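Alpha-1,2-mannosidase (Bacteroides thetaiotaomicron, PDB 2WW2) hydrolyses alpha-mannosides, probably alpha-1,2-linked ones, as a calcium-dependent inverting enzyme of glycoside hydrolase family 92 in a human gut symbiont. Local coordinates at residues 402-405 with 406-410; 245-249 with 250-254; 282-285 with 286-290. One frame throughout, in Å; residues are numbered along the deposited sequence.

Interaction 1. Residues 402-405 with 406-410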
ATOM      1  N   GLU A 402      17.325  37.152 -32.862  1.00 13.29           N
ATOM      2  CA  GLU A 402      16.833  36.474 -34.064  1.00 14.30           C
ATOM      3  C   GLU A 402      17.387  35.068 -34.192  1.00 14.03           C
ATOM      4  O   GLU A 402      16.674  34.154 -34.604  1.00 14.12           O
ATOM      5  CB  GLU A 402      17.180  37.275 -35.323  1.00 14.86           C
ATOM      6  CG  GLU A 402      16.528  38.633 -35.372  1.00 18.21           C
ATOM      7  CD  GLU A 402      15.206  38.604 -36.083  1.00 23.49           C
ATOM      8  OE1 GLU A 402      14.643  37.492 -36.244  1.00 25.94           O
ATOM      9  OE2 GLU A 402      14.743  39.690 -36.507  1.00 26.11           O
ATOM     10  N   LYS A 403      18.667  34.909 -33.871  1.00 13.64           N
ATOM     11  CA  LYS A 403      19.306  33.593 -33.911  1.00 13.67           C
ATOM     12  C   LYS A 403      18.681  32.690 -32.847  1.00 12.64           C
ATOM     13  O   LYS A 403      18.404  31.507 -33.099  1.00 12.16           O
ATOM     14  CB  LYS A 403      20.821  33.722 -33.691  1.00 13.45           C
ATOM     15  CG  LYS A 403      21.544  32.398 -33.408  1.00 17.42           C
ATOM     16  CD  LYS A 403      21.534  31.453 -34.625  1.00 21.02           C
ATOM     17  CE  LYS A 403      22.688  31.728 -35.566  1.00 24.21           C
ATOM     18  NZ  LYS A 403      22.426  31.143 -36.920  1.00 25.90           N
ATOM     19  N   ALA A 404      18.455  33.240 -31.652  1.00 11.42           N
ATOM     20  CA  ALA A 404      17.829  32.443 -30.589  1.00 10.50           C
ATOM     21  C   ALA A 404      16.420  32.009 -30.998  1.00 10.12           C
ATOM     22  O   ALA A 404      16.048  30.855 -30.815  1.00  9.15           O
ATOM     23  CB  ALA A 404      17.802  33.205 -29.254  1.00 10.37           C
ATOM     24  N   LEU A 405      15.642  32.929 -31.569  1.00  9.65           N
ATOM     25  CA  LEU A 405      14.293  32.569 -31.994  1.00 10.06           C
ATOM     26  C   LEU A 405      14.318  31.447 -33.044  1.00 10.74           C
ATOM     27  O   LEU A 405      13.466  30.548 -33.033  1.00 10.94           O
ATOM     28  CB  LEU A 405      13.552  33.785 -32.557  1.00 10.16           C
ATOM     29  CG  LEU A 405      12.107  33.486 -32.994  1.00  9.43           C
ATOM     30  CD1 LEU A 405      11.284  32.843 -31.869  1.00  9.43           C
ATOM     31  CD2 LEU A 405      11.422  34.748 -33.503  1.00 10.80           C
ATOM     32  N   GLU A 406      15.269  31.533 -33.978  1.00 10.61           N
ATOM     33  CA  GLU A 406      15.382  30.550 -35.055  1.00 10.79           C
ATOM     34  C   GLU A 406      15.677  29.175 -34.464  1.00 10.11           C
ATOM     35  O   GLU A 406      15.064  28.175 -34.848  1.00  9.20           O
ATOM     36  CB  GLU A 406      16.492  30.971 -36.017  1.00 11.88           C
ATOM     37  CG  GLU A 406      16.955  29.907 -36.992  1.00 15.37           C
ATOM     38  CD  GLU A 406      18.291  30.276 -37.652  1.00 19.96           C
ATOM     39  OE1 GLU A 406      18.310  31.232 -38.446  1.00 21.23           O
ATOM     40  OE2 GLU A 406      19.317  29.611 -37.378  1.00 20.83           O
ATOM     41  N   ALA A 407      16.609  29.147 -33.513  1.00  8.64           N
ATOM     42  CA  ALA A 407      16.988  27.921 -32.832  1.00  8.46           C
ATOM     43  C   ALA A 407      15.802  27.313 -32.075  1.00  8.37           C
ATOM     44  O   ALA A 407      15.598  26.097 -32.101  1.00  8.27           O
ATOM     45  CB  ALA A 407      18.154  28.204 -31.856  1.00  7.89           C
ATOM     46  N   MET A 408      15.031  28.165 -31.398  1.00  7.87           N
ATOM     47  CA  MET A 408      13.873  27.721 -30.615  1.00  7.59           C
ATOM     48  C   MET A 408      12.824  27.093 -31.514  1.00  6.97           C
ATOM     49  O   MET A 408      12.314  26.010 -31.233  1.00  6.61           O
ATOM     50  CB  MET A 408      13.225  28.911 -29.901  1.00  7.79           C
ATOM     51  CG  MET A 408      14.013  29.450 -28.720  1.00  9.25           C
ATOM     52  SD  MET A 408      13.221  30.979 -28.174  1.00 11.78           S
ATOM     53  CE  MET A 408      14.550  31.618 -27.148  1.00  9.13           C
ATOM     54  N   ILE A 409      12.483  27.798 -32.589  1.00  6.25           N
ATOM     55  CA  ILE A 409      11.501  27.290 -33.519  1.00  6.39           C
ATOM     56  C   ILE A 409      11.968  25.964 -34.134  1.00  7.19           C
ATOM     57  O   ILE A 409      11.166  25.027 -34.285  1.00  8.08           O
ATOM     58  CB  ILE A 409      11.196  28.320 -34.645  1.00  6.60           C
ATOM     59  CG1 ILE A 409      10.481  29.538 -34.055  1.00  7.13           C
ATOM     60  CG2 ILE A 409      10.329  27.683 -35.725  1.00  6.01           C
ATOM     61  CD1 ILE A 409      10.334  30.686 -35.025  1.00  7.72           C
ATOM     62  N   HIS A 410      13.244  25.883 -34.511  1.00  7.03           N
ATOM     63  CA  HIS A 410      13.767  24.658 -35.131  1.00  7.27           C
ATOM     64  C   HIS A 410      13.679  23.472 -34.165  1.00  7.78           C
ATOM     65  O   HIS A 410      13.356  22.345 -34.547  1.00  8.05           O
ATOM     66  CB  HIS A 410      15.206  24.857 -35.617  1.00  7.45           C
ATOM     67  CG  HIS A 410      15.873  23.595 -36.065  1.00  7.15           C
ATOM     68  ND1 HIS A 410      15.668  23.037 -37.311  1.00 11.19           N
ATOM     69  CD2 HIS A 410      16.743  22.780 -35.426  1.00  7.50           C
ATOM     70  CE1 HIS A 410      16.381  21.929 -37.416  1.00  7.53           C
ATOM     71  NE2 HIS A 410      17.041  21.753 -36.282  1.00 10.28           N
TER
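Ala404 O takes the backbone N-H of Met408 at 2.9 Å, the shortest polar bond between 402-405 and 406-410. It belongs to an unbroken alpha-helical ladder in which Glu402, Lys403 and Leu405 likewise give their carbonyls to Glu406, Ala407 and Ile409. The nine consecutive residues make about two and a half turns of helix 401-413 in the family 92 catalytic domain, whose family belongs to the six-hairpin clan; the contacts, backbone and side chain alike, span three or four positions.

Two kinds of pairing run along the helix surface. On the polar side Lys403 brings NZ to 3.5 Å from Glu406 OE2, a salt bridge of i to i+3 spacing whose hydrogen bond is weak. CG lies beside its own carbonyl carbon in both residues (chi1 167° in Lys403), and the bends at chi2 and chi3 of the lysine bring NZ round to the extended Glu406. That carboxylate is also hydrogen-bonded by Tyr361 OH on helix 347-364, and Tyr361 touches the Lys403 side chain as well; Glu402 meanwhile turns to Lys467 in a salt bridge.

Ala404, Leu405 and Met408 face other helices. Met408 runs extended beyond CG, back past the preceding turn, so that its CE lies 4.2 Å from Ala404 CB; CG passes the Ala404 carbonyl oxygen at 3.2 Å on the way. Phe461 of helix 444-465 meets all three residues, and Val385, Leu388 and Val389 of helix 383-393 touch the methionine. One residue further along, about 100° round the helix, Leu405 and Ile409 slant across each other, and the delta methyl of the isoleucine does the touching: Ile409 CD1 sits 3.9 Å from both CG and CD1 of Leu405.

Interaction 2. Residues 245-249 with 250-254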
ATOM      1  N   ILE A 245      49.498  24.424 -20.278  1.00  9.71           N
ATOM      2  CA  ILE A 245      49.107  25.796 -19.930  1.00  9.53           C
ATOM      3  C   ILE A 245      48.211  25.809 -18.677  1.00  9.38           C
ATOM      4  O   ILE A 245      48.436  26.600 -17.740  1.00  8.78           O
ATOM      5  CB  ILE A 245      48.369  26.466 -21.122  1.00  9.31           C
ATOM      6  CG1 ILE A 245      49.351  26.709 -22.272  1.00 10.98           C
ATOM      7  CG2 ILE A 245      47.700  27.774 -20.693  1.00 10.36           C
ATOM      8  CD1 ILE A 245      48.681  27.007 -23.619  1.00 13.20           C
ATOM      9  N   ASN A 246      47.201  24.939 -18.664  1.00  8.81           N
ATOM     10  CA  ASN A 246      46.313  24.797 -17.506  1.00  9.57           C
ATOM     11  C   ASN A 246      47.110  24.456 -16.256  1.00  9.52           C
ATOM     12  O   ASN A 246      46.894  25.049 -15.208  1.00  9.72           O
ATOM     13  CB  ASN A 246      45.248  23.711 -17.734  1.00  8.97           C
ATOM     14  CG  ASN A 246      44.284  24.070 -18.856  1.00  9.12           C
ATOM     15  OD1 ASN A 246      44.240  25.217 -19.289  1.00 10.08           O
ATOM     16  ND2 ASN A 246      43.500  23.095 -19.315  1.00  7.41           N
ATOM     17  N   PHE A 247      48.027  23.495 -16.384  1.00 10.33           N
ATOM     18  CA  PHE A 247      48.897  23.085 -15.267  1.00 10.08           C
ATOM     19  C   PHE A 247      49.695  24.276 -14.741  1.00 10.70           C
ATOM     20  O   PHE A 247      49.752  24.533 -13.528  1.00 10.02           O
ATOM     21  CB  PHE A 247      49.860  21.987 -15.739  1.00  9.95           C
ATOM     22  CG  PHE A 247      50.839  21.506 -14.676  1.00  9.81           C
ATOM     23  CD1 PHE A 247      50.591  20.331 -13.950  1.00  8.60           C
ATOM     24  CD2 PHE A 247      52.016  22.202 -14.434  1.00 10.78           C
ATOM     25  CE1 PHE A 247      51.492  19.873 -12.990  1.00  8.38           C
ATOM     26  CE2 PHE A 247      52.919  21.757 -13.470  1.00  9.55           C
ATOM     27  CZ  PHE A 247      52.660  20.585 -12.753  1.00  8.79           C
ATOM     28  N   ASN A 248      50.314  25.009 -15.659  1.00 10.99           N
ATOM     29  CA  ASN A 248      51.192  26.116 -15.259  1.00 11.64           C
ATOM     30  C   ASN A 248      50.432  27.277 -14.648  1.00 11.68           C
ATOM     31  O   ASN A 248      50.912  27.933 -13.710  1.00 11.54           O
ATOM     32  CB  ASN A 248      52.059  26.558 -16.435  1.00 12.20           C
ATOM     33  CG  ASN A 248      53.188  25.590 -16.694  1.00 15.21           C
ATOM     34  OD1 ASN A 248      53.847  25.129 -15.757  1.00 19.35           O
ATOM     35  ND2 ASN A 248      53.429  25.276 -17.967  1.00 19.53           N
ATOM     36  N   ARG A 249      49.223  27.512 -15.140  1.00 10.65           N
ATOM     37  CA  ARG A 249      48.435  28.588 -14.587  1.00 10.88           C
ATOM     38  C   ARG A 249      47.846  28.229 -13.228  1.00 10.71           C
ATOM     39  O   ARG A 249      47.773  29.085 -12.345  1.00 10.45           O
ATOM     40  CB  ARG A 249      47.309  28.990 -15.534  1.00 11.07           C
ATOM     41  CG  ARG A 249      46.667  30.307 -15.122  1.00 13.21           C
ATOM     42  CD  ARG A 249      45.601  30.756 -16.095  1.00 14.28           C
ATOM     43  NE  ARG A 249      46.109  31.070 -17.432  1.00 14.69           N
ATOM     44  CZ  ARG A 249      45.812  30.381 -18.534  1.00 16.00           C
ATOM     45  NH1 ARG A 249      45.051  29.285 -18.461  1.00 14.99           N
ATOM     46  NH2 ARG A 249      46.290  30.773 -19.709  1.00 15.16           N
ATOM     47  N   GLU A 250      47.418  26.976 -13.058  1.00  9.59           N
ATOM     48  CA  GLU A 250      46.559  26.646 -11.917  1.00  9.37           C
ATOM     49  C   GLU A 250      47.245  25.897 -10.779  1.00  9.34           C
ATOM     50  O   GLU A 250      46.852  26.063  -9.618  1.00  9.58           O
ATOM     51  CB  GLU A 250      45.306  25.870 -12.369  1.00  9.84           C
ATOM     52  CG  GLU A 250      44.410  26.638 -13.364  1.00  9.85           C
ATOM     53  CD  GLU A 250      43.136  25.883 -13.758  1.00 13.10           C
ATOM     54  OE1 GLU A 250      42.690  25.006 -12.981  1.00 10.59           O
ATOM     55  OE2 GLU A 250      42.582  26.176 -14.859  1.00 13.59           O
ATOM     56  N   VAL A 251      48.216  25.039 -11.081  1.00  8.59           N
ATOM     57  CA  VAL A 251      48.751  24.177 -10.004  1.00  9.64           C
ATOM     58  C   VAL A 251      50.279  24.139  -9.879  1.00  9.74           C
ATOM     59  O   VAL A 251      50.809  23.642  -8.876  1.00  9.85           O
ATOM     60  CB  VAL A 251      48.219  22.707 -10.106  1.00  8.66           C
ATOM     61  CG1 VAL A 251      46.701  22.642  -9.793  1.00  8.40           C
ATOM     62  CG2 VAL A 251      48.527  22.110 -11.489  1.00  8.98           C
ATOM     63  N   ALA A 252      50.990  24.646 -10.883  1.00 10.13           N
ATOM     64  CA  ALA A 252      52.454  24.587 -10.854  1.00 10.57           C
ATOM     65  C   ALA A 252      52.973  25.162  -9.542  1.00 11.17           C
ATOM     66  O   ALA A 252      52.499  26.199  -9.102  1.00 11.31           O
ATOM     67  CB  ALA A 252      53.065  25.343 -12.060  1.00 11.37           C
ATOM     68  N   ASP A 253      53.922  24.466  -8.915  1.00 11.75           N
ATOM     69  CA  ASP A 253      54.585  24.929  -7.680  1.00 13.19           C
ATOM     70  C   ASP A 253      53.723  24.877  -6.426  1.00 12.90           C
ATOM     71  O   ASP A 253      54.190  25.239  -5.351  1.00 12.64           O
ATOM     72  CB  ASP A 253      55.116  26.356  -7.818  1.00 13.71           C
ATOM     73  CG  ASP A 253      56.100  26.506  -8.960  1.00 17.05           C
ATOM     74  OD1 ASP A 253      55.967  27.493  -9.710  1.00 21.66           O
ATOM     75  OD2 ASP A 253      56.982  25.633  -9.118  1.00 19.02           O
ATOM     76  N   ALA A 254      52.463  24.481  -6.548  1.00 12.19           N
ATOM     77  CA  ALA A 254      51.585  24.541  -5.382  1.00 11.96           C
ATOM     78  C   ALA A 254      51.682  23.283  -4.534  1.00 11.73           C
ATOM     79  O   ALA A 254      52.023  22.205  -5.041  1.00 11.69           O
ATOM     80  CB  ALA A 254      50.136  24.769  -5.813  1.00 12.01           C
TER
HETATM   81  O   HOH W   1      50.636  28.154 -10.729  1.00 30.06           O
HETATM   82  O   HOH W   2      43.293  28.243 -16.345  1.00 12.20           O
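This is a local helix-end contact, where the last turn of helix 240-250 runs into a type II beta turn, Val251 to Ala254, ahead of helix 256-271. Phe247 O is the hub. It accepts from Val251 N at 2.9 Å and from Ala252 N at 2.9 Å, the two donors arriving from opposite faces of the carbonyl plane; the first bond is the straighter, at 161° against 139°.

The Phe247 ring reaches forward along the chain to Val251 and Ala252, because CG is anti to the backbone N (chi1 178°) and lies beside the carbonyl carbon. Val251 CG2 lies over one ring face in a CH-pi contact, 4.1 Å from the ring centroid and offset toward the rim, while Ala252 CB approaches the ring obliquely, 3.9 Å from CE2. Met185 and Arg232, from strands of the N-terminal beta domain, also meet this ring.

On the polar flank, water 2 accepts from Arg249 NH1 and donates to Glu250 OE2, which lies 2.6 Å from the water O. Glu250 also binds Thr127 and Arg129, and Arg249 reaches the Phe304 carbonyl. With Arg129 in direct contact and Arg249 linked through water, the Glu250 carboxylate is probably held in its charged form.

Interaction 3. Residues 282-285 with 286-290; sequences EQLR and TFYSC
The backbone is regular alpha-helix, about two and a half turns of helix 281-294, with Phe287 N and Tyr288 N reaching back to the carbonyls of Gln283 and Leu284 in nearly straight bonds (169° and 172°). Two hydroxyls add to this ladder. Thr286 OG1 gives its proton to Glu282 O at 2.8 Å, and Ser289 OG gives its own to Arg285 O at 2.7 Å; each carbonyl also takes the N-H of the same residue, from the other face of its plane. Both hydroxyls stand beside their own backbone N (chi1 -55° in Thr286), which turns them back onto the preceding turn.

Within 282-285, beside the Thr286 contact, Arg285 NH2 donates to Glu282 OE1 at 2.9 Å in a salt bridge; the oxygen lies close to the guanidinium plane and uses its anti lone pair. Leu284 CD2 lies 4.2 Å from Tyr288 CE2, while Phe7 stacks on the tyrosine ring and Val274 O and Ala276 N bond its hydroxyl. Each of the buried Thr286 and Ser289 hydroxyls thus places its proton on a carbonyl of the preceding turn, Ser289 OG also bonds Asn12 N, and the ion pair is tied to Ser617, in the loop after helix 600-613.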
ATOM      1  N   GLU A 282      21.986  22.186  11.959  1.00  7.90           N
ATOM      2  CA  GLU A 282      21.494  21.186  10.994  1.00  8.45           C
ATOM      3  C   GLU A 282      20.850  21.853   9.757  1.00  7.95           C
ATOM      4  O   GLU A 282      21.082  21.434   8.603  1.00  7.47           O
ATOM      5  CB  GLU A 282      20.541  20.228  11.698  1.00  8.95           C
ATOM      6  CG  GLU A 282      19.769  19.312  10.783  1.00 13.28           C
ATOM      7  CD  GLU A 282      20.629  18.295  10.054  1.00 16.41           C
ATOM      8  OE1 GLU A 282      21.831  18.150  10.345  1.00 16.24           O
ATOM      9  OE2 GLU A 282      20.076  17.633   9.153  1.00 21.76           O
ATOM     10  N   GLN A 283      20.056  22.891   9.997  1.00  7.24           N
ATOM     11  CA  GLN A 283      19.464  23.660   8.901  1.00  7.34           C
ATOM     12  C   GLN A 283      20.517  24.346   8.024  1.00  7.17           C
ATOM     13  O   GLN A 283      20.412  24.361   6.801  1.00  7.99           O
ATOM     14  CB  GLN A 283      18.475  24.696   9.469  1.00  7.67           C
ATOM     15  CG  GLN A 283      17.189  24.052  10.062  1.00  8.59           C
ATOM     16  CD  GLN A 283      16.276  25.066  10.746  1.00  9.73           C
ATOM     17  OE1 GLN A 283      16.741  26.008  11.399  1.00  8.49           O
ATOM     18  NE2 GLN A 283      14.963  24.869  10.611  1.00  9.30           N
ATOM     19  N   LEU A 284      21.516  24.964   8.651  1.00  6.61           N
ATOM     20  CA  LEU A 284      22.588  25.614   7.906  1.00  6.44           C
ATOM     21  C   LEU A 284      23.356  24.564   7.065  1.00  6.27           C
ATOM     22  O   LEU A 284      23.708  24.801   5.911  1.00  4.88           O
ATOM     23  CB  LEU A 284      23.546  26.330   8.887  1.00  6.12           C
ATOM     24  CG  LEU A 284      22.912  27.541   9.613  1.00  6.48           C
ATOM     25  CD1 LEU A 284      23.717  28.015  10.823  1.00  5.18           C
ATOM     26  CD2 LEU A 284      22.767  28.689   8.621  1.00  6.10           C
ATOM     27  N   ARG A 285      23.638  23.412   7.656  1.00  6.49           N
ATOM     28  CA  ARG A 285      24.292  22.338   6.879  1.00  6.74           C
ATOM     29  C   ARG A 285      23.445  21.884   5.699  1.00  7.30           C
ATOM     30  O   ARG A 285      23.960  21.670   4.596  1.00  7.68           O
ATOM     31  CB  ARG A 285      24.647  21.159   7.788  1.00  7.88           C
ATOM     32  CG  ARG A 285      25.755  21.545   8.782  1.00  9.59           C
ATOM     33  CD  ARG A 285      26.240  20.358   9.558  1.00 16.29           C
ATOM     34  NE  ARG A 285      25.161  19.680  10.243  1.00 19.98           N
ATOM     35  CZ  ARG A 285      25.034  19.624  11.567  1.00 24.01           C
ATOM     36  NH1 ARG A 285      25.933  20.220  12.349  1.00 22.14           N
ATOM     37  NH2 ARG A 285      23.998  18.971  12.103  1.00 24.15           N
ATOM     38  N   THR A 286      22.150  21.750   5.917  1.00  7.25           N
ATOM     39  CA  THR A 286      21.282  21.274   4.831  1.00  7.61           C
ATOM     40  C   THR A 286      21.281  22.299   3.715  1.00  7.18           C
ATOM     41  O   THR A 286      21.505  21.970   2.555  1.00  7.32           O
ATOM     42  CB  THR A 286      19.854  21.012   5.341  1.00  8.01           C
ATOM     43  OG1 THR A 286      19.917  20.098   6.446  1.00  7.59           O
ATOM     44  CG2 THR A 286      18.992  20.374   4.230  1.00  7.93           C
ATOM     45  N   PHE A 287      21.057  23.556   4.085  1.00  7.02           N
ATOM     46  CA  PHE A 287      20.992  24.656   3.122  1.00  6.63           C
ATOM     47  C   PHE A 287      22.277  24.805   2.294  1.00  7.06           C
ATOM     48  O   PHE A 287      22.228  24.869   1.064  1.00  6.63           O
ATOM     49  CB  PHE A 287      20.704  25.969   3.869  1.00  6.48           C
ATOM     50  CG  PHE A 287      20.545  27.166   2.965  1.00  7.72           C
ATOM     51  CD1 PHE A 287      19.367  27.351   2.227  1.00  8.17           C
ATOM     52  CD2 PHE A 287      21.560  28.108   2.852  1.00  7.43           C
ATOM     53  CE1 PHE A 287      19.221  28.454   1.399  1.00  9.08           C
ATOM     54  CE2 PHE A 287      21.422  29.215   2.029  1.00  9.08           C
ATOM     55  CZ  PHE A 287      20.251  29.391   1.295  1.00 10.10           C
ATOM     56  N   TYR A 288      23.427  24.893   2.961  1.00  6.55           N
ATOM     57  CA  TYR A 288      24.668  25.112   2.223  1.00  7.11           C
ATOM     58  C   TYR A 288      25.133  23.880   1.468  1.00  6.81           C
ATOM     59  O   TYR A 288      25.750  24.004   0.429  1.00  6.74           O
ATOM     60  CB  TYR A 288      25.761  25.709   3.140  1.00  6.79           C
ATOM     61  CG  TYR A 288      25.426  27.166   3.390  1.00  6.71           C
ATOM     62  CD1 TYR A 288      25.488  28.084   2.338  1.00  6.48           C
ATOM     63  CD2 TYR A 288      24.979  27.608   4.637  1.00  7.06           C
ATOM     64  CE1 TYR A 288      25.145  29.422   2.520  1.00  7.73           C
ATOM     65  CE2 TYR A 288      24.622  28.943   4.827  1.00  7.40           C
ATOM     66  CZ  TYR A 288      24.715  29.841   3.756  1.00  7.21           C
ATOM     67  OH  TYR A 288      24.367  31.171   3.917  1.00  6.94           O
ATOM     68  N   SER A 289      24.830  22.696   1.981  1.00  7.51           N
ATOM     69  CA  SER A 289      25.088  21.469   1.205  1.00  7.38           C
ATOM     70  C   SER A 289      24.273  21.448  -0.083  1.00  7.77           C
ATOM     71  O   SER A 289      24.812  21.149  -1.150  1.00  7.39           O
ATOM     72  CB  SER A 289      24.785  20.234   2.045  1.00  8.05           C
ATOM     73  OG  SER A 289      25.642  20.170   3.192  1.00  9.47           O
ATOM     74  N   CYS A 290      22.982  21.770   0.010  1.00  7.17           N
ATOM     75  CA  CYS A 290      22.151  21.854  -1.203  1.00  7.87           C
ATOM     76  C   CYS A 290      22.674  22.922  -2.146  1.00  7.75           C
ATOM     77  O   CYS A 290      22.664  22.731  -3.368  1.00  8.39           O
ATOM     78  CB  CYS A 290      20.675  22.134  -0.847  1.00  7.49           C
ATOM     79  SG  CYS A 290      19.853  20.746  -0.049  1.00 10.52           S
TER

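All three contacts are local; interactions 1 and 3 lie within helices, and interaction 2 where a helix ends. They follow one another along the chain as interaction 2, interaction 3 and interaction 1. None touches another: the centres of interactions 2 and 3 are about 33 Å apart, and interactions 1 and 3 lie on opposite sides of the chain's centre with about 27 Å between nearest atoms. Interaction 2 sits against strands of the N-terminal beta domain, interaction 1 packs among helices of the catalytic domain, and interaction 3 is the most central. Interaction 3 is also near bound species: a glycerol, probably from crystallisation, hydrogen-bonds Gln283, and a sodium ion lies about 13 Å from the Thr286 side chain.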